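Local structure of restriction endonuclease (Mycobacterium sp., 4F0Q) at residues I359-V365 against T387-S392; S366-V370 against F391-A395. The protein probably cleaves DNA that carries methylated cytosine, acting as a tetrameric, modification-dependent restriction endonuclease with a PD-(D/E)XK-type nuclease domain. All blocks are in the same frame, centred on the assembly; numbering follows the deposited sequence. Where two conformers were deposited one is given.

Contact 1: residues I359-V365 against T387-S392; sequences IQPTSSV and TTGSFS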
# COMPACT_ATOMS: atom_id res chain seq x y z
N ILE A 359 25.23 3.73 8.35
CA ILE A 359 26.48 2.98 8.21
C ILE A 359 27.39 3.71 7.23
O ILE A 359 27.01 4.73 6.66
CB ILE A 359 26.23 1.56 7.68
CG1 ILE A 359 25.55 1.61 6.31
CG2 ILE A 359 25.39 0.77 8.67
CD1 ILE A 359 25.28 0.25 5.72
N GLN A 360 28.59 3.18 7.04
CA GLN A 360 29.52 3.71 6.05
C GLN A 360 28.87 3.74 4.68
O GLN A 360 28.24 2.76 4.28
CB GLN A 360 30.80 2.87 6.00
CG GLN A 360 31.74 3.06 7.18
CD GLN A 360 32.63 4.27 7.04
OE1 GLN A 360 33.32 4.66 7.98
NE2 GLN A 360 32.63 4.88 5.86
N PRO A 361 29.00 4.86 3.96
CA PRO A 361 28.43 5.01 2.61
C PRO A 361 28.90 3.90 1.67
O PRO A 361 28.19 3.56 0.72
CB PRO A 361 28.99 6.36 2.15
CG PRO A 361 29.19 7.12 3.42
CD PRO A 361 29.65 6.10 4.42
N THR A 362 30.08 3.34 1.94
CA THR A 362 30.61 2.24 1.16
C THR A 362 30.05 0.90 1.63
O THR A 362 30.00 -0.06 0.86
CB THR A 362 32.15 2.20 1.21
OG1 THR A 362 32.58 2.13 2.58
CG2 THR A 362 32.73 3.45 0.57
N SER A 363 29.64 0.84 2.89
CA SER A 363 29.07 -0.38 3.45
C SER A 363 27.69 -0.67 2.86
O SER A 363 27.07 0.21 2.26
CB SER A 363 28.98 -0.29 4.98
OG SER A 363 30.26 -0.26 5.57
N SER A 364 27.21 -1.89 3.05
CA SER A 364 25.96 -2.31 2.44
C SER A 364 24.98 -2.88 3.46
O SER A 364 25.38 -3.35 4.52
CB SER A 364 26.23 -3.33 1.33
OG SER A 364 25.08 -3.51 0.52
N VAL A 365 23.69 -2.84 3.12
CA VAL A 365 22.64 -3.37 3.98
C VAL A 365 22.24 -4.78 3.57
O VAL A 365 21.87 -5.02 2.42
CB VAL A 365 21.40 -2.46 3.98
CG1 VAL A 365 20.24 -3.13 4.70
CG2 VAL A 365 21.73 -1.11 4.62
N THR A 387 19.18 4.73 4.55
CA THR A 387 20.56 4.46 4.94
C THR A 387 21.54 5.35 4.18
O THR A 387 21.24 5.81 3.07
CB THR A 387 20.92 2.97 4.71
OG1 THR A 387 22.30 2.75 5.07
CG2 THR A 387 20.71 2.58 3.26
N THR A 388 22.69 5.60 4.78
CA THR A 388 23.73 6.41 4.16
C THR A 388 24.53 5.58 3.15
O THR A 388 25.22 6.13 2.29
CB THR A 388 24.69 7.00 5.21
OG1 THR A 388 25.18 5.96 6.05
CG2 THR A 388 23.97 8.04 6.06
N GLY A 389 24.44 4.26 3.28
CA GLY A 389 25.14 3.36 2.38
C GLY A 389 24.25 2.84 1.28
O GLY A 389 23.38 3.55 0.77
N SER A 390 24.46 1.58 0.89
CA SER A 390 23.68 0.96 -0.17
C SER A 390 23.04 -0.34 0.32
O SER A 390 23.34 -0.82 1.41
CB SER A 390 24.56 0.67 -1.38
OG SER A 390 25.14 1.86 -1.89
N PHE A 391 22.14 -0.89 -0.50
CA PHE A 391 21.55 -2.18 -0.21
C PHE A 391 22.23 -3.25 -1.06
O PHE A 391 22.48 -3.04 -2.25
CB PHE A 391 20.04 -2.16 -0.49
CG PHE A 391 19.29 -1.15 0.32
CD1 PHE A 391 18.87 -1.44 1.61
CD2 PHE A 391 18.99 0.10 -0.20
CE1 PHE A 391 18.18 -0.51 2.36
CE2 PHE A 391 18.30 1.03 0.54
CZ PHE A 391 17.89 0.72 1.83
N SER A 392 22.54 -4.38 -0.44
CA SER A 392 23.23 -5.47 -1.13
C SER A 392 22.41 -6.00 -2.29
O SER A 392 21.19 -5.82 -2.33
CB SER A 392 23.56 -6.60 -0.15
OG SER A 392 22.38 -7.16 0.40
O HOH W 1 27.87 1.57 -0.89
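S392 turns its OG in between its own backbone N and carbonyl carbon (chi1 62°), which sets hydroxyl and amide N side by side before the carbonyl of V365. Across the contact V365 swings CG1 anti to its N (chi1 171°), which puts CG1 beside F391 CD1. V365 O then takes two bonds: S392 N donates over 3.0 Å and nearly straight (171° at the hydrogen), and S392 OG donates to the same oxygen, both arriving from one face of the carbonyl plane. V365 also uses its own N, which donates to S390 O over 2.7 Å, while S390 N reaches S363 O at 3.3 Å in the plane of that carbonyl. These bonds define a short parallel ladder in which S364 bridges S390 and V365 bridges F391. On the face with V365, its CB lies 3.6 Å from F391 CD1, the two side chains pointing the same way, and its CG2 meets T387 tip to tip. T387 OG1, also bonded to K357 O, accepts from G389 N over 3.2 Å, which makes an ST turn. G389 lies against the type I turn Q360–S363, its CA making a CH···O contact with P361 O at 3.5 Å. A water donates to P361 O (2.6 Å) and is also hydrogen-bonded to S390 OG, tying turn to strand. Polar links therefore run from the water at P361 to the V365 carbonyl, where two donors from S392, the N-cap residue of helix 393-401, meet on one oxygen and so probably fix the helix start relative to strand 364-365.

Contact 2: residues S366-V370 against F391-A395; sequences SPEQV and FSRQA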
# COMPACT_ATOMS: atom_id res chain seq x y z
N SER A 366 22.31 -5.71 4.52
CA SER A 366 22.06 -7.12 4.26
C SER A 366 20.58 -7.42 4.07
O SER A 366 19.73 -6.65 4.51
CB SER A 366 22.62 -7.97 5.40
OG SER A 366 21.84 -7.82 6.57
N PRO A 367 20.25 -8.55 3.41
CA PRO A 367 18.86 -8.98 3.25
C PRO A 367 18.16 -9.24 4.58
O PRO A 367 16.94 -9.06 4.68
CB PRO A 367 18.98 -10.29 2.45
CG PRO A 367 20.42 -10.70 2.57
CD PRO A 367 21.18 -9.42 2.66
N GLU A 368 18.91 -9.67 5.60
CA GLU A 368 18.35 -9.88 6.92
C GLU A 368 17.85 -8.56 7.51
O GLU A 368 16.77 -8.49 8.10
CB GLU A 368 19.38 -10.51 7.86
CG GLU A 368 19.82 -11.92 7.47
CD GLU A 368 21.15 -11.93 6.75
OE1 GLU A 368 21.73 -10.85 6.55
OE2 GLU A 368 21.61 -13.03 6.38
N GLN A 369 18.65 -7.52 7.34
CA GLN A 369 18.35 -6.20 7.89
C GLN A 369 17.08 -5.59 7.30
O GLN A 369 16.32 -4.93 8.02
CB GLN A 369 19.54 -5.26 7.70
CG GLN A 369 20.74 -5.61 8.58
CD GLN A 369 22.03 -4.98 8.11
OE1 GLN A 369 22.06 -4.26 7.11
NE2 GLN A 369 23.12 -5.26 8.81
N VAL A 370 16.84 -5.81 6.01
CA VAL A 370 15.61 -5.33 5.39
C VAL A 370 14.44 -6.25 5.74
O VAL A 370 13.32 -5.79 5.97
CB VAL A 370 15.75 -5.25 3.86
CG1 VAL A 370 14.47 -4.72 3.23
CG2 VAL A 370 16.94 -4.39 3.48
N PHE A 391 22.14 -0.89 -0.50
CA PHE A 391 21.55 -2.18 -0.21
C PHE A 391 22.23 -3.25 -1.06
O PHE A 391 22.48 -3.04 -2.25
CB PHE A 391 20.04 -2.16 -0.49
CG PHE A 391 19.29 -1.15 0.32
CD1 PHE A 391 18.87 -1.44 1.61
CD2 PHE A 391 18.99 0.10 -0.20
CE1 PHE A 391 18.18 -0.51 2.36
CE2 PHE A 391 18.30 1.03 0.54
CZ PHE A 391 17.89 0.72 1.83
N SER A 392 22.54 -4.38 -0.44
CA SER A 392 23.23 -5.47 -1.13
C SER A 392 22.41 -6.00 -2.29
O SER A 392 21.19 -5.82 -2.33
CB SER A 392 23.56 -6.60 -0.15
OG SER A 392 22.38 -7.16 0.40
N ARG A 393 23.08 -6.67 -3.23
CA ARG A 393 22.40 -7.20 -4.40
C ARG A 393 21.38 -8.26 -4.01
O ARG A 393 20.28 -8.30 -4.55
CB ARG A 393 23.42 -7.79 -5.38
CG ARG A 393 22.81 -8.18 -6.72
CD ARG A 393 23.86 -8.64 -7.71
NE ARG A 393 23.33 -8.65 -9.07
CZ ARG A 393 22.65 -9.66 -9.60
NH1 ARG A 393 22.41 -10.75 -8.88
NH2 ARG A 393 22.20 -9.58 -10.85
N GLN A 394 21.75 -9.10 -3.05
CA GLN A 394 20.88 -10.18 -2.60
C GLN A 394 19.62 -9.64 -1.93
O GLN A 394 18.53 -10.20 -2.08
CB GLN A 394 21.62 -11.12 -1.65
CG GLN A 394 20.86 -12.38 -1.30
CD GLN A 394 20.51 -13.21 -2.53
OE1 GLN A 394 21.25 -13.23 -3.51
NE2 GLN A 394 19.37 -13.89 -2.48
N ALA A 395 19.76 -8.54 -1.20
CA ALA A 395 18.63 -7.89 -0.56
C ALA A 395 17.61 -7.43 -1.60
O ALA A 395 16.42 -7.74 -1.50
CB ALA A 395 19.10 -6.70 0.28
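P367 packs its ring and backbone against the first turn of helix 393-401, and the ring can be followed atom by atom. Its CB sits over the backbone of A395, 3.9 Å from A395 CA; CG comes next, facing the aliphatic part of Q394 with 4.2 Å to Q394 CG; CD closes the ring at 3.4 Å from S392 OG. From the backbone side, P367 CA lies 3.8 Å from A395 CB, so the methyl fits against the start of helix 367-374. The two backbones approach closely here, P367 CA and A395 CA being only 4.0 Å apart, a separation that the small A395 side chain permits. Further along, in one of its two conformers V370 brings CG2 to 4.0 Å from F391 CD1, the two side chains crossing at about a right angle; Y385 also touches V370 and stacks edge-to-face with F391. No hydrogen bond crosses between the segments, and polar groups serve the helix starts. S366 OG accepts from Q369 N, and Q369 OE1 in return receives S366 N at 3.0 Å, although that N-H comes from above the amide carbonyl plane, 64° out of it. S392 OG, which donates to V365 O, also accepts weakly from A395 N. E368 forms a salt bridge with R372 of the second subunit, which also packs on P367 and Q394, placing this spot at a subunit boundary. The arrangement is that of two N-capped helix starts meeting through apolar contacts, chiefly P367 against A395: a capping box, S366 with Q369, opens one helix, and an N-cap serine opens the other.

Contacts 1 and 2 have centres 10 Å apart and run continuously along the same two pieces of chain. Strand 364-365 leads straight into helix 367-374, and strand 390-391 into helix 393-401, so the parallel strand pair of contact 1 passes directly into the helix-start pair of contact 2. F391 and S392 belong to both, and V365 CG1 touches V370 CG2, in one of the two V370 conformers, at 3.7 Å across the boundary. Between the paired units the chain returns through strand 381-387 of the five-stranded sheet. The combined unit thus lies near strand 347-357, which carries the magnesium ligands Q355 and A356, and its helix 367-374 meets the second subunit through E368.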